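Local coordinates for 3-oxoacyl-[acyl-carrier-protein] synthase 2 (Rickettsia rickettsii, PDB 4JGA) that probably catalyses the condensation of malonyl-ACP with a growing acyl-ACP chain, the elongating step of bacterial type II fatty-acid synthesis, at residues 72-77 / 95-100; 119-124 / 203-208; 247-252 / 393-398; 301-306 / 342-347. All coordinates share one frame; numbering follows the deposited sequence.

How the contacts relate
The four contacts are spread through a thiolase-type fold and do not form one cluster. Contact 1 (a loop against helix 93-109) and contact 2 (strands 122-127 and 206-213 of the large central sheet) lie in the N-terminal ketoacyl-synthase region, their centres about 24 Å apart. Contact 4 pairs helices 300-312 and 331-345 in the C-terminal region, its centre about 33 Å from that of contact 2 and about 37 Å from that of contact 1. Contact 3 closes the chain loop from 247-252 to 393-398, and the segments of contact 4 lie inside it. Contacts 3 and 4 touch, Gln-342 NE2 lying 3.0 Å from Glu-397 O, probably hydrogen-bonded. Contacts 2 and 4 both reach the dimer interface.

Contact 1: residues 72-77 / 95-100; sequences DGFKLE and IHYGVA
In the N-terminal ketoacyl-synthase region, Phe-74 and Leu-76 pack the loop between strand 62-64 and helix 85-89 onto helix 93-109, without a hydrogen bond between the segments. At His-96 a methyl lies over the imidazole: Leu-76 CD2 sits 4.0 Å from the centroid of the His-96 ring, over one face but displaced toward the rim, where CG and ND1 are closest, a CH-pi contact. The carbonyl of the same residue, His-96 O, accepts the helical bond from Ala-100 N and also lies 3.8 Å from Phe-74 CZ, near the plane of the phenyl ring. Tyr-97 comes next; its CD1-CE1 edge is directed at one face of Phe-74 in a T-shaped stack, with planes 78° apart and the ring centroids separated by 5.2 Å. The closest atoms are Tyr-97 CD1 and Phe-74 CZ at 3.7 Å. Phe-74 reaches this place because its CG is anti to the backbone N (chi1 -180°), which carries the ring out from the loop toward the helix. One turn beyond His-96, Ala-100 CB meets the rim of Phe-74 in the ring plane, 3.8 Å from CE1. Around this site Ile-66 touches both Phe-74 and Tyr-97, and Tyr-97 OH makes a weak hydrogen bond to Glu-256. Helix 85-89 packs on Leu-76 through Ser-89 and on His-96 through Leu-88, while Ile-95 and Val-99 face helix 163-172.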
loop_
_atom_site.group_PDB
_atom_site.type_symbol
_atom_site.label_atom_id
_atom_site.label_comp_id
_atom_site.label_asym_id
_atom_site.label_seq_id
_atom_site.Cartn_x
_atom_site.Cartn_y
_atom_site.Cartn_z
ATOM N N ASP A 72 -8.328 -6.521 -32.038
ATOM C CA ASP A 72 -7.595 -7.423 -31.119
ATOM C C ASP A 72 -7.331 -6.824 -29.747
ATOM O O ASP A 72 -6.725 -7.476 -28.922
ATOM C CB ASP A 72 -6.259 -7.878 -31.725
ATOM N N GLY A 73 -7.799 -5.601 -29.494
ATOM C CA GLY A 73 -7.389 -4.856 -28.317
ATOM C C GLY A 73 -8.003 -5.262 -27.006
ATOM O O GLY A 73 -8.936 -6.045 -26.933
ATOM N N PHE A 74 -7.458 -4.679 -25.955
ATOM C CA PHE A 74 -7.933 -4.907 -24.617
ATOM C C PHE A 74 -9.375 -4.444 -24.450
ATOM O O PHE A 74 -9.687 -3.328 -24.805
ATOM C CB PHE A 74 -7.038 -4.151 -23.653
ATOM C CG PHE A 74 -7.431 -4.311 -22.220
ATOM C CD1 PHE A 74 -7.091 -5.460 -21.529
ATOM C CD2 PHE A 74 -8.142 -3.310 -21.561
ATOM C CE1 PHE A 74 -7.434 -5.611 -20.209
ATOM C CE2 PHE A 74 -8.506 -3.464 -20.247
ATOM C CZ PHE A 74 -8.143 -4.608 -19.565
ATOM N N LYS A 75 -10.238 -5.292 -23.898
ATOM C CA LYS A 75 -11.646 -4.942 -23.695
ATOM C C LYS A 75 -12.153 -5.566 -22.422
ATOM O O LYS A 75 -11.895 -6.740 -22.172
ATOM C CB LYS A 75 -12.541 -5.480 -24.815
ATOM C CG LYS A 75 -12.201 -5.093 -26.240
ATOM C CD LYS A 75 -13.036 -5.952 -27.192
ATOM C CE LYS A 75 -13.239 -5.346 -28.559
ATOM N NZ LYS A 75 -12.030 -5.449 -29.430
ATOM N N LEU A 76 -12.953 -4.801 -21.673
ATOM C CA LEU A 76 -13.524 -5.265 -20.429
ATOM C C LEU A 76 -14.353 -6.514 -20.636
ATOM O O LEU A 76 -14.351 -7.421 -19.805
ATOM C CB LEU A 76 -14.373 -4.165 -19.785
ATOM C CG LEU A 76 -13.643 -2.858 -19.430
ATOM C CD1 LEU A 76 -14.562 -1.947 -18.608
ATOM C CD2 LEU A 76 -12.367 -3.127 -18.663
ATOM N N GLU A 77 -15.030 -6.539 -21.771
ATOM C CA GLU A 77 -15.952 -7.584 -22.184
ATOM C C GLU A 77 -15.268 -8.950 -22.249
ATOM O O GLU A 77 -15.895 -9.970 -22.013
ATOM C CB GLU A 77 -16.515 -7.219 -23.597
ATOM C CG GLU A 77 -17.504 -6.047 -23.696
ATOM C CD GLU A 77 -16.949 -4.604 -23.436
ATOM O OE1 GLU A 77 -15.729 -4.336 -23.410
ATOM O OE2 GLU A 77 -17.788 -3.674 -23.250
ATOM N N ILE A 95 -7.068 -0.493 -12.462
ATOM C CA ILE A 95 -8.014 -1.469 -11.932
ATOM C C ILE A 95 -8.517 -2.404 -13.062
ATOM O O ILE A 95 -8.657 -3.606 -12.845
ATOM C CB ILE A 95 -9.167 -0.793 -11.167
ATOM C CG1 ILE A 95 -8.599 -0.199 -9.871
ATOM C CG2 ILE A 95 -10.275 -1.796 -10.899
ATOM C CD1 ILE A 95 -9.507 0.765 -9.131
ATOM N N HIS A 96 -8.740 -1.863 -14.261
ATOM C CA HIS A 96 -9.152 -2.684 -15.379
ATOM C C HIS A 96 -8.072 -3.751 -15.640
ATOM O O HIS A 96 -8.387 -4.915 -15.792
ATOM C CB HIS A 96 -9.317 -1.902 -16.663
ATOM C CG HIS A 96 -10.342 -0.809 -16.618
ATOM N ND1 HIS A 96 -10.497 0.079 -17.662
ATOM C CD2 HIS A 96 -11.194 -0.408 -15.655
ATOM C CE1 HIS A 96 -11.445 0.950 -17.360
ATOM N NE2 HIS A 96 -11.875 0.682 -16.145
ATOM N N TYR A 97 -6.821 -3.331 -15.716
ATOM C CA TYR A 97 -5.741 -4.248 -16.001
ATOM C C TYR A 97 -5.592 -5.285 -14.876
ATOM O O TYR A 97 -5.412 -6.469 -15.139
ATOM C CB TYR A 97 -4.420 -3.512 -16.188
ATOM C CG TYR A 97 -4.382 -2.496 -17.306
ATOM C CD1 TYR A 97 -5.237 -2.580 -18.422
ATOM C CD2 TYR A 97 -3.478 -1.440 -17.261
ATOM C CE1 TYR A 97 -5.167 -1.645 -19.454
ATOM C CE2 TYR A 97 -3.400 -0.516 -18.289
ATOM C CZ TYR A 97 -4.251 -0.602 -19.366
ATOM O OH TYR A 97 -4.137 0.332 -20.357
ATOM N N GLY A 98 -5.679 -4.820 -13.638
ATOM C CA GLY A 98 -5.556 -5.664 -12.437
ATOM C C GLY A 98 -6.657 -6.719 -12.392
ATOM O O GLY A 98 -6.391 -7.883 -12.145
ATOM N N VAL A 99 -7.882 -6.315 -12.630
ATOM C CA VAL A 99 -9.006 -7.239 -12.591
ATOM C C VAL A 99 -8.873 -8.265 -13.717
ATOM O O VAL A 99 -9.139 -9.435 -13.509
ATOM C CB VAL A 99 -10.346 -6.501 -12.660
ATOM C CG1 VAL A 99 -11.509 -7.482 -12.772
ATOM C CG2 VAL A 99 -10.552 -5.653 -11.403
ATOM N N ALA A 100 -8.420 -7.821 -14.875
ATOM C CA ALA A 100 -8.210 -8.729 -15.984
ATOM C C ALA A 100 -7.129 -9.791 -15.654
ATOM O O ALA A 100 -7.340 -10.989 -15.863
ATOM C CB ALA A 100 -7.857 -7.945 -17.244
#

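Contact 2: residues 119-124 / 203-208; sequences RDRTGL and YADVMI
Thr-122, Gly-123 and Leu-124 pair in parallel with Val-206, Met-207 and Ile-208, two neighbouring strands of the central sheet of the thiolase fold. Val-206 N to Arg-121 O, Gly-123 N to Val-206 O and Ile-208 N to Gly-123 O are the rungs of the ladder. On one face Thr-122 lies beside Val-206 and Leu-124 beside Ile-208, each pair pointing the same way; Trp-111 NE1 donates a hydrogen bond to Thr-122 OG1, and Leu-124 packs on helix 163-172. At the strand's start Arg-121 O, 3.2 Å from Val-206 N, has an extra donor in Asp-205 N at 2.9 Å. The Arg-121 side chain, bent at chi2 and chi3, folds back so that Ala-204 CA lies 3.8 Å above the centre of its guanidinium. It grips Asp-205 side-on: NE reaches OD2 at 3.0 Å and NH2 reaches OD1 at 2.8 Å. Both oxygens lie close to the guanidinium plane but are met from above the carboxylate, the two planes being 69° apart. Close by, Asp-120 forms a salt bridge with Arg-300 of the second subunit, and Tyr-203 OH bonds to His-201 of that subunit. On the opposite face the bent Met-207 chain brings SD to 3.4 Å from Gly-123 CA.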
loop_
_atom_site.group_PDB
_atom_site.type_symbol
_atom_site.label_atom_id
_atom_site.label_comp_id
_atom_site.label_asym_id
_atom_site.label_seq_id
_atom_site.Cartn_x
_atom_site.Cartn_y
_atom_site.Cartn_z
ATOM N N ARG A 119 -13.839 -19.355 1.312
ATOM C CA ARG A 119 -13.836 -17.928 0.909
ATOM C C ARG A 119 -13.147 -17.070 1.977
ATOM O O ARG A 119 -12.331 -16.227 1.665
ATOM C CB ARG A 119 -15.248 -17.432 0.652
ATOM C CG ARG A 119 -15.820 -17.973 -0.637
ATOM C CD ARG A 119 -17.244 -17.505 -0.924
ATOM N NE ARG A 119 -17.561 -17.857 -2.302
ATOM C CZ ARG A 119 -18.532 -17.314 -3.000
ATOM N NH1 ARG A 119 -19.320 -16.417 -2.438
ATOM N NH2 ARG A 119 -18.723 -17.676 -4.256
ATOM N N ASP A 120 -13.420 -17.392 3.235
ATOM C CA ASP A 120 -12.824 -16.709 4.388
ATOM C C ASP A 120 -11.327 -16.947 4.525
ATOM O O ASP A 120 -10.628 -16.111 5.101
ATOM C CB ASP A 120 -13.527 -17.117 5.689
ATOM C CG ASP A 120 -14.933 -16.518 5.810
ATOM O OD1 ASP A 120 -15.267 -15.562 5.051
ATOM O OD2 ASP A 120 -15.677 -16.997 6.705
ATOM N N ARG A 121 -10.824 -18.038 3.950
ATOM C CA ARG A 121 -9.388 -18.353 3.968
ATOM C C ARG A 121 -8.658 -17.901 2.685
ATOM O O ARG A 121 -7.498 -18.237 2.440
ATOM C CB ARG A 121 -9.219 -19.864 4.218
ATOM C CG ARG A 121 -9.637 -20.307 5.621
ATOM C CD ARG A 121 -8.629 -19.870 6.681
ATOM N NE ARG A 121 -7.326 -20.533 6.507
ATOM C CZ ARG A 121 -6.230 -20.244 7.208
ATOM N NH1 ARG A 121 -6.267 -19.310 8.133
ATOM N NH2 ARG A 121 -5.088 -20.908 6.999
ATOM N N THR A 122 -9.362 -17.141 1.862
ATOM C CA THR A 122 -8.809 -16.605 0.641
ATOM C C THR A 122 -8.677 -15.105 0.774
ATOM O O THR A 122 -9.655 -14.413 0.997
ATOM C CB THR A 122 -9.701 -16.941 -0.571
ATOM O OG1 THR A 122 -9.807 -18.368 -0.704
ATOM C CG2 THR A 122 -9.059 -16.404 -1.811
ATOM N N GLY A 123 -7.442 -14.618 0.690
ATOM C CA GLY A 123 -7.149 -13.220 0.817
ATOM C C GLY A 123 -6.534 -12.668 -0.462
ATOM O O GLY A 123 -6.301 -13.387 -1.420
ATOM N N LEU A 124 -6.254 -11.368 -0.433
ATOM C CA LEU A 124 -5.666 -10.651 -1.558
ATOM C C LEU A 124 -4.621 -9.609 -1.067
ATOM O O LEU A 124 -4.832 -8.922 -0.055
ATOM C CB LEU A 124 -6.745 -9.909 -2.355
ATOM C CG LEU A 124 -8.031 -10.662 -2.727
ATOM C CD1 LEU A 124 -9.053 -10.547 -1.621
ATOM C CD2 LEU A 124 -8.623 -10.118 -4.021
ATOM N N TYR A 203 -2.182 -17.591 8.139
ATOM C CA TYR A 203 -3.286 -16.648 8.162
ATOM C C TYR A 203 -4.210 -16.732 6.952
ATOM O O TYR A 203 -5.247 -16.086 6.930
ATOM C CB TYR A 203 -2.741 -15.222 8.296
ATOM C CG TYR A 203 -1.840 -15.050 9.493
ATOM C CD1 TYR A 203 -2.322 -15.227 10.781
ATOM C CD2 TYR A 203 -0.499 -14.736 9.331
ATOM C CE1 TYR A 203 -1.487 -15.081 11.891
ATOM C CE2 TYR A 203 0.337 -14.566 10.420
ATOM C CZ TYR A 203 -0.152 -14.739 11.693
ATOM O OH TYR A 203 0.713 -14.598 12.738
ATOM N N ALA A 204 -3.839 -17.512 5.949
ATOM C CA ALA A 204 -4.686 -17.709 4.794
ATOM C C ALA A 204 -4.256 -19.004 4.122
ATOM O O ALA A 204 -3.078 -19.390 4.203
ATOM C CB ALA A 204 -4.526 -16.555 3.829
ATOM N N ASP A 205 -5.173 -19.627 3.399
ATOM C CA ASP A 205 -4.816 -20.789 2.582
ATOM C C ASP A 205 -4.527 -20.461 1.137
ATOM O O ASP A 205 -3.749 -21.168 0.476
ATOM C CB ASP A 205 -5.939 -21.815 2.626
ATOM C CG ASP A 205 -6.160 -22.360 4.007
ATOM O OD1 ASP A 205 -5.161 -22.584 4.716
ATOM O OD2 ASP A 205 -7.313 -22.630 4.363
ATOM N N VAL A 206 -5.196 -19.433 0.624
ATOM C CA VAL A 206 -4.992 -18.984 -0.769
ATOM C C VAL A 206 -4.863 -17.462 -0.783
ATOM O O VAL A 206 -5.516 -16.769 -0.001
ATOM C CB VAL A 206 -6.165 -19.411 -1.656
ATOM C CG1 VAL A 206 -5.981 -18.930 -3.097
ATOM C CG2 VAL A 206 -6.322 -20.921 -1.611
ATOM N N MET A 207 -3.979 -16.940 -1.641
ATOM C CA MET A 207 -3.840 -15.483 -1.794
ATOM C C MET A 207 -3.764 -15.094 -3.253
ATOM O O MET A 207 -3.108 -15.752 -4.041
ATOM C CB MET A 207 -2.621 -14.937 -1.070
ATOM C CG MET A 207 -2.644 -15.114 0.447
ATOM S SD MET A 207 -3.846 -14.064 1.294
ATOM C CE MET A 207 -3.110 -12.482 1.024
ATOM N N ILE A 208 -4.485 -14.032 -3.589
ATOM C CA ILE A 208 -4.424 -13.443 -4.899
ATOM C C ILE A 208 -3.473 -12.263 -4.767
ATOM O O ILE A 208 -3.738 -11.324 -3.972
ATOM C CB ILE A 208 -5.817 -12.924 -5.332
ATOM C CG1 ILE A 208 -6.922 -13.973 -5.117
ATOM C CG2 ILE A 208 -5.766 -12.507 -6.773
ATOM C CD1 ILE A 208 -6.623 -15.379 -5.607
HETATM O O HOH W 1 -7.763 -16.025 5.952
#

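Contact 3: residues 247-252 / 393-398; sequences KDRSGF and TPMDEV
Two surface loops meet here on the outside of the thiolase fold. Residues 247-252 come ahead of strand 257-265; in the loop 393-398, Met-395 to Val-398 make a type I beta turn. Between the two segments one backbone hydrogen bond forms, from Lys-247 N to Thr-393 O at 2.9 Å, well aligned at 159° and in the carbonyl plane; Met-395 makes a neighbouring one with Trp-245. Thr-393 N bonds in turn to Asp-246 OD1, so both the N-H and the C=O of Thr-393 are held by the same loop. The ionic link runs along the surface. Lys-247, extended beyond CG, passes Thr-393 O with its CG and Pro-394 O with its CE, and its NZ ends 2.9 Å from Asp-396 OD1, met 46° out of the carboxylate plane. Asp-396 is the second residue of the turn, so the salt bridge grips the turn near its start. Van der Waals contact joins the Met-395 thioether to the guanidinium face of Arg-249, the side chains crossing at about a right angle. The guanidinium is held by the carbonyls of Asp-246, Thr-330 and Thr-331, which fix its rotation. Met-395 SD lies 3.5 Å above its plane, offset toward the rim, and a bend at chi3 (-68°) swings CE to 3.5 Å from Arg-249 NH2.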
loop_
_atom_site.group_PDB
_atom_site.type_symbol
_atom_site.label_atom_id
_atom_site.label_comp_id
_atom_site.label_asym_id
_atom_site.label_seq_id
_atom_site.Cartn_x
_atom_site.Cartn_y
_atom_site.Cartn_z
ATOM N N LYS A 247 25.822 -0.027 -23.558
ATOM C CA LYS A 247 26.546 1.226 -23.441
ATOM C C LYS A 247 25.747 2.421 -23.883
ATOM O O LYS A 247 26.062 3.523 -23.461
ATOM C CB LYS A 247 27.865 1.175 -24.222
ATOM C CG LYS A 247 28.924 0.383 -23.478
ATOM C CD LYS A 247 30.334 0.619 -23.983
ATOM C CE LYS A 247 31.293 -0.302 -23.257
ATOM N NZ LYS A 247 32.629 -0.261 -23.844
ATOM N N ASP A 248 24.760 2.240 -24.765
ATOM C CA ASP A 248 23.956 3.388 -25.202
ATOM C C ASP A 248 22.672 3.579 -24.382
ATOM O O ASP A 248 21.820 4.392 -24.753
ATOM C CB ASP A 248 23.636 3.308 -26.674
ATOM C CG ASP A 248 23.477 4.684 -27.292
ATOM O OD1 ASP A 248 24.249 5.607 -26.921
ATOM O OD2 ASP A 248 22.593 4.886 -28.167
ATOM N N ARG A 249 22.538 2.864 -23.262
ATOM C CA ARG A 249 21.377 3.054 -22.401
ATOM C C ARG A 249 21.357 4.477 -21.863
ATOM O O ARG A 249 22.401 5.067 -21.665
ATOM C CB ARG A 249 21.370 2.052 -21.253
ATOM C CG ARG A 249 22.440 2.320 -20.202
ATOM C CD ARG A 249 22.566 1.123 -19.274
ATOM N NE ARG A 249 23.523 1.410 -18.231
ATOM C CZ ARG A 249 24.844 1.409 -18.386
ATOM N NH1 ARG A 249 25.416 1.113 -19.552
ATOM N NH2 ARG A 249 25.600 1.719 -17.354
ATOM N N SER A 250 20.164 5.034 -21.678
ATOM C CA SER A 250 20.025 6.394 -21.145
ATOM C C SER A 250 18.685 6.642 -20.421
ATOM O O SER A 250 18.178 7.781 -20.429
ATOM C CB SER A 250 20.197 7.404 -22.271
ATOM O OG SER A 250 19.141 7.344 -23.223
ATOM N N GLY A 251 18.152 5.609 -19.759
ATOM C CA GLY A 251 16.942 5.750 -18.994
ATOM C C GLY A 251 15.909 4.708 -19.355
ATOM O O GLY A 251 15.978 4.071 -20.429
ATOM N N PHE A 252 14.959 4.511 -18.432
ATOM C CA PHE A 252 13.921 3.536 -18.654
ATOM C C PHE A 252 12.790 4.032 -19.564
ATOM O O PHE A 252 12.691 5.222 -19.860
ATOM C CB PHE A 252 13.424 2.872 -17.339
ATOM C CG PHE A 252 12.591 3.723 -16.402
ATOM C CD1 PHE A 252 11.224 3.913 -16.618
ATOM C CD2 PHE A 252 13.117 4.140 -15.186
ATOM C CE1 PHE A 252 10.463 4.619 -15.728
ATOM C CE2 PHE A 252 12.331 4.839 -14.271
ATOM C CZ PHE A 252 11.002 5.095 -14.552
ATOM N N THR A 393 26.023 -3.649 -27.335
ATOM C CA THR A 393 27.346 -3.245 -26.906
ATOM C C THR A 393 27.412 -3.277 -25.380
ATOM O O THR A 393 27.257 -2.246 -24.710
ATOM C CB THR A 393 27.688 -1.860 -27.465
ATOM O OG1 THR A 393 27.214 -1.778 -28.812
ATOM C CG2 THR A 393 29.208 -1.637 -27.444
ATOM N N PRO A 394 27.674 -4.469 -24.821
ATOM C CA PRO A 394 27.573 -4.605 -23.362
ATOM C C PRO A 394 28.565 -3.697 -22.631
ATOM O O PRO A 394 29.700 -3.521 -23.075
ATOM C CB PRO A 394 27.896 -6.092 -23.109
ATOM C CG PRO A 394 27.968 -6.761 -24.448
ATOM C CD PRO A 394 28.210 -5.681 -25.472
ATOM N N MET A 395 28.151 -3.145 -21.493
ATOM C CA MET A 395 29.070 -2.345 -20.687
ATOM C C MET A 395 30.273 -3.198 -20.268
ATOM O O MET A 395 30.197 -4.426 -20.204
ATOM C CB MET A 395 28.369 -1.700 -19.472
ATOM C CG MET A 395 27.686 -2.675 -18.528
ATOM S SD MET A 395 26.528 -1.855 -17.420
ATOM C CE MET A 395 27.669 -0.906 -16.411
ATOM N N ASP A 396 31.394 -2.529 -20.018
ATOM C CA ASP A 396 32.672 -3.198 -19.784
ATOM C C ASP A 396 32.698 -4.139 -18.587
ATOM O O ASP A 396 33.406 -5.164 -18.599
ATOM C CB ASP A 396 33.784 -2.152 -19.610
ATOM C CG ASP A 396 34.157 -1.465 -20.918
ATOM O OD1 ASP A 396 33.983 -2.059 -22.003
ATOM O OD2 ASP A 396 34.658 -0.328 -20.839
ATOM N N GLU A 397 31.928 -3.801 -17.575
ATOM C CA GLU A 397 31.907 -4.554 -16.338
ATOM C C GLU A 397 31.233 -5.941 -16.466
ATOM O O GLU A 397 31.289 -6.730 -15.539
ATOM C CB GLU A 397 31.152 -3.743 -15.276
ATOM C CG GLU A 397 31.823 -2.427 -14.925
ATOM C CD GLU A 397 31.536 -1.288 -15.901
ATOM O OE1 GLU A 397 30.968 -1.476 -17.012
ATOM O OE2 GLU A 397 31.902 -0.153 -15.540
ATOM N N VAL A 398 30.569 -6.218 -17.578
ATOM C CA VAL A 398 29.812 -7.459 -17.702
ATOM C C VAL A 398 30.740 -8.681 -17.675
ATOM O O VAL A 398 31.710 -8.741 -18.435
ATOM C CB VAL A 398 28.944 -7.476 -18.970
ATOM C CG1 VAL A 398 28.351 -8.854 -19.204
ATOM C CG2 VAL A 398 27.838 -6.436 -18.843
#

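Contact 4: residues 301-306 / 342-347; sequences GAYRAM and QKLFLE
Helix 300-312 and the C-terminal end of helix 331-345 come together with Tyr-303 and Leu-344 as the nearest backbone positions, their CA atoms 7.4 Å apart, and no hydrogen bond joins the two segments. Leu-344 is the central side chain, pointing at the first helix between Tyr-303 and Met-306, which are one helical turn apart. Its CG is anti to the backbone N but turned from the ideal (chi1 -159°), and its two methyls diverge to separate partners. CD1 touches the Tyr-303 ring obliquely, 3.7 Å from CE2 and slightly farther from CZ and OH. CD2 presses on Met-306, reaching CB at 3.4 Å, tighter than usual van der Waals contact, and lying 4.1 Å from its CE. Tyr-303 swings across to this neighbour because its CG is also anti to the backbone N (chi1 175°). The same CE2 also meets the aliphatic part of Lys-343, whose CG lies 4.0 Å away before the chain bends at chi2 and chi4 and leads its amine away. Deeper in, Met-306, bent at chi3, brings SD to the edge of the Phe-345 ring, 4.4 Å from CE2. Beneath this packing lies the central sheet. Leu-416 of strand 414-421 touches both Met-306 and Phe-345, Met-306 also meets Asn-418, a ligand of the potassium ion, and Ser-428 of strand 425-432. On the far flank of helix 300-312, Arg-304 bonds to Ser-175 O of the second subunit.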
loop_
_atom_site.group_PDB
_atom_site.type_symbol
_atom_site.label_atom_id
_atom_site.label_comp_id
_atom_site.label_asym_id
_atom_site.label_seq_id
_atom_site.Cartn_x
_atom_site.Cartn_y
_atom_site.Cartn_z
ATOM N N GLY A 301 21.395 -2.141 -0.437
ATOM C CA GLY A 301 20.028 -2.628 -0.278
ATOM C C GLY A 301 19.705 -3.764 -1.251
ATOM O O GLY A 301 19.128 -4.777 -0.862
ATOM N N ALA A 302 20.140 -3.602 -2.495
ATOM C CA ALA A 302 19.915 -4.601 -3.537
ATOM C C ALA A 302 20.665 -5.884 -3.210
ATOM O O ALA A 302 20.071 -6.956 -3.266
ATOM C CB ALA A 302 20.319 -4.054 -4.907
ATOM N N TYR A 303 21.945 -5.753 -2.840
ATOM C CA TYR A 303 22.770 -6.882 -2.454
ATOM C C TYR A 303 22.153 -7.644 -1.298
ATOM O O TYR A 303 22.069 -8.861 -1.330
ATOM C CB TYR A 303 24.187 -6.409 -2.069
ATOM C CG TYR A 303 25.115 -7.490 -1.538
ATOM C CD1 TYR A 303 25.145 -7.775 -0.199
ATOM C CD2 TYR A 303 25.913 -8.245 -2.386
ATOM C CE1 TYR A 303 25.965 -8.767 0.299
ATOM C CE2 TYR A 303 26.754 -9.235 -1.912
ATOM C CZ TYR A 303 26.758 -9.500 -0.559
ATOM O OH TYR A 303 27.572 -10.461 -0.000
ATOM N N ARG A 304 21.735 -6.921 -0.258
ATOM C CA ARG A 304 21.135 -7.543 0.896
ATOM C C ARG A 304 19.812 -8.235 0.569
ATOM O O ARG A 304 19.544 -9.290 1.088
ATOM C CB ARG A 304 20.931 -6.520 2.014
ATOM C CG ARG A 304 22.238 -6.091 2.698
ATOM C CD ARG A 304 22.021 -4.878 3.595
ATOM N NE ARG A 304 20.958 -5.162 4.535
ATOM C CZ ARG A 304 19.868 -4.426 4.716
ATOM N NH1 ARG A 304 19.710 -3.233 4.139
ATOM N NH2 ARG A 304 18.942 -4.872 5.555
ATOM N N ALA A 305 18.966 -7.620 -0.245
ATOM C CA ALA A 305 17.698 -8.252 -0.594
ATOM C C ALA A 305 17.917 -9.615 -1.255
ATOM O O ALA A 305 17.254 -10.589 -0.913
ATOM C CB ALA A 305 16.886 -7.363 -1.495
ATOM N N MET A 306 18.848 -9.665 -2.208
ATOM C CA MET A 306 19.193 -10.920 -2.865
ATOM C C MET A 306 19.741 -11.923 -1.856
ATOM O O MET A 306 19.300 -13.071 -1.790
ATOM C CB MET A 306 20.216 -10.697 -3.990
ATOM C CG MET A 306 19.630 -9.921 -5.167
ATOM S SD MET A 306 20.792 -9.782 -6.538
ATOM C CE MET A 306 21.976 -8.604 -5.867
ATOM N N GLN A 342 27.167 -9.608 -9.521
ATOM C CA GLN A 342 28.467 -10.249 -9.731
ATOM C C GLN A 342 29.219 -10.505 -8.402
ATOM O O GLN A 342 29.820 -11.558 -8.227
ATOM C CB GLN A 342 29.283 -9.498 -10.803
ATOM C CG GLN A 342 28.615 -9.694 -12.155
ATOM C CD GLN A 342 29.308 -9.080 -13.344
ATOM O OE1 GLN A 342 29.130 -9.553 -14.466
ATOM N NE2 GLN A 342 30.064 -8.013 -13.129
ATOM N N LYS A 343 29.125 -9.563 -7.470
ATOM C CA LYS A 343 29.697 -9.719 -6.143
ATOM C C LYS A 343 29.147 -10.971 -5.502
ATOM O O LYS A 343 29.879 -11.781 -4.974
ATOM C CB LYS A 343 29.328 -8.512 -5.263
ATOM C CG LYS A 343 30.107 -8.377 -3.944
ATOM C CD LYS A 343 31.007 -7.144 -4.051
ATOM C CE LYS A 343 31.964 -6.990 -2.863
ATOM N NZ LYS A 343 33.200 -7.777 -3.037
ATOM N N LEU A 344 27.830 -11.130 -5.570
ATOM C CA LEU A 344 27.168 -12.251 -4.920
ATOM C C LEU A 344 27.346 -13.589 -5.658
ATOM O O LEU A 344 27.463 -14.649 -5.000
ATOM C CB LEU A 344 25.681 -11.917 -4.817
ATOM C CG LEU A 344 24.789 -12.594 -3.814
ATOM C CD1 LEU A 344 25.384 -12.649 -2.414
ATOM C CD2 LEU A 344 23.469 -11.809 -3.822
ATOM N N PHE A 345 27.392 -13.551 -6.997
ATOM C CA PHE A 345 27.292 -14.778 -7.787
ATOM C C PHE A 345 28.508 -15.184 -8.589
ATOM O O PHE A 345 28.657 -16.365 -8.913
ATOM C CB PHE A 345 26.106 -14.679 -8.750
ATOM C CG PHE A 345 24.773 -14.745 -8.064
ATOM C CD1 PHE A 345 24.244 -15.971 -7.691
ATOM C CD2 PHE A 345 24.056 -13.589 -7.794
ATOM C CE1 PHE A 345 23.031 -16.040 -7.039
ATOM C CE2 PHE A 345 22.837 -13.646 -7.144
ATOM C CZ PHE A 345 22.310 -14.870 -6.778
ATOM N N LEU A 346 29.389 -14.247 -8.913
ATOM C CA LEU A 346 30.419 -14.552 -9.903
ATOM C C LEU A 346 31.367 -15.723 -9.501
ATOM O O LEU A 346 31.598 -16.638 -10.301
ATOM C CB LEU A 346 31.185 -13.272 -10.266
ATOM C CG LEU A 346 32.304 -13.401 -11.307
ATOM C CD1 LEU A 346 31.744 -13.922 -12.628
ATOM C CD2 LEU A 346 33.015 -12.059 -11.491
ATOM N N GLU A 347 31.863 -15.706 -8.258
ATOM C CA GLU A 347 32.797 -16.735 -7.772
ATOM C C GLU A 347 32.097 -18.083 -7.615
ATOM O O GLU A 347 32.635 -19.092 -8.023
ATOM C CB GLU A 347 33.494 -16.321 -6.442
#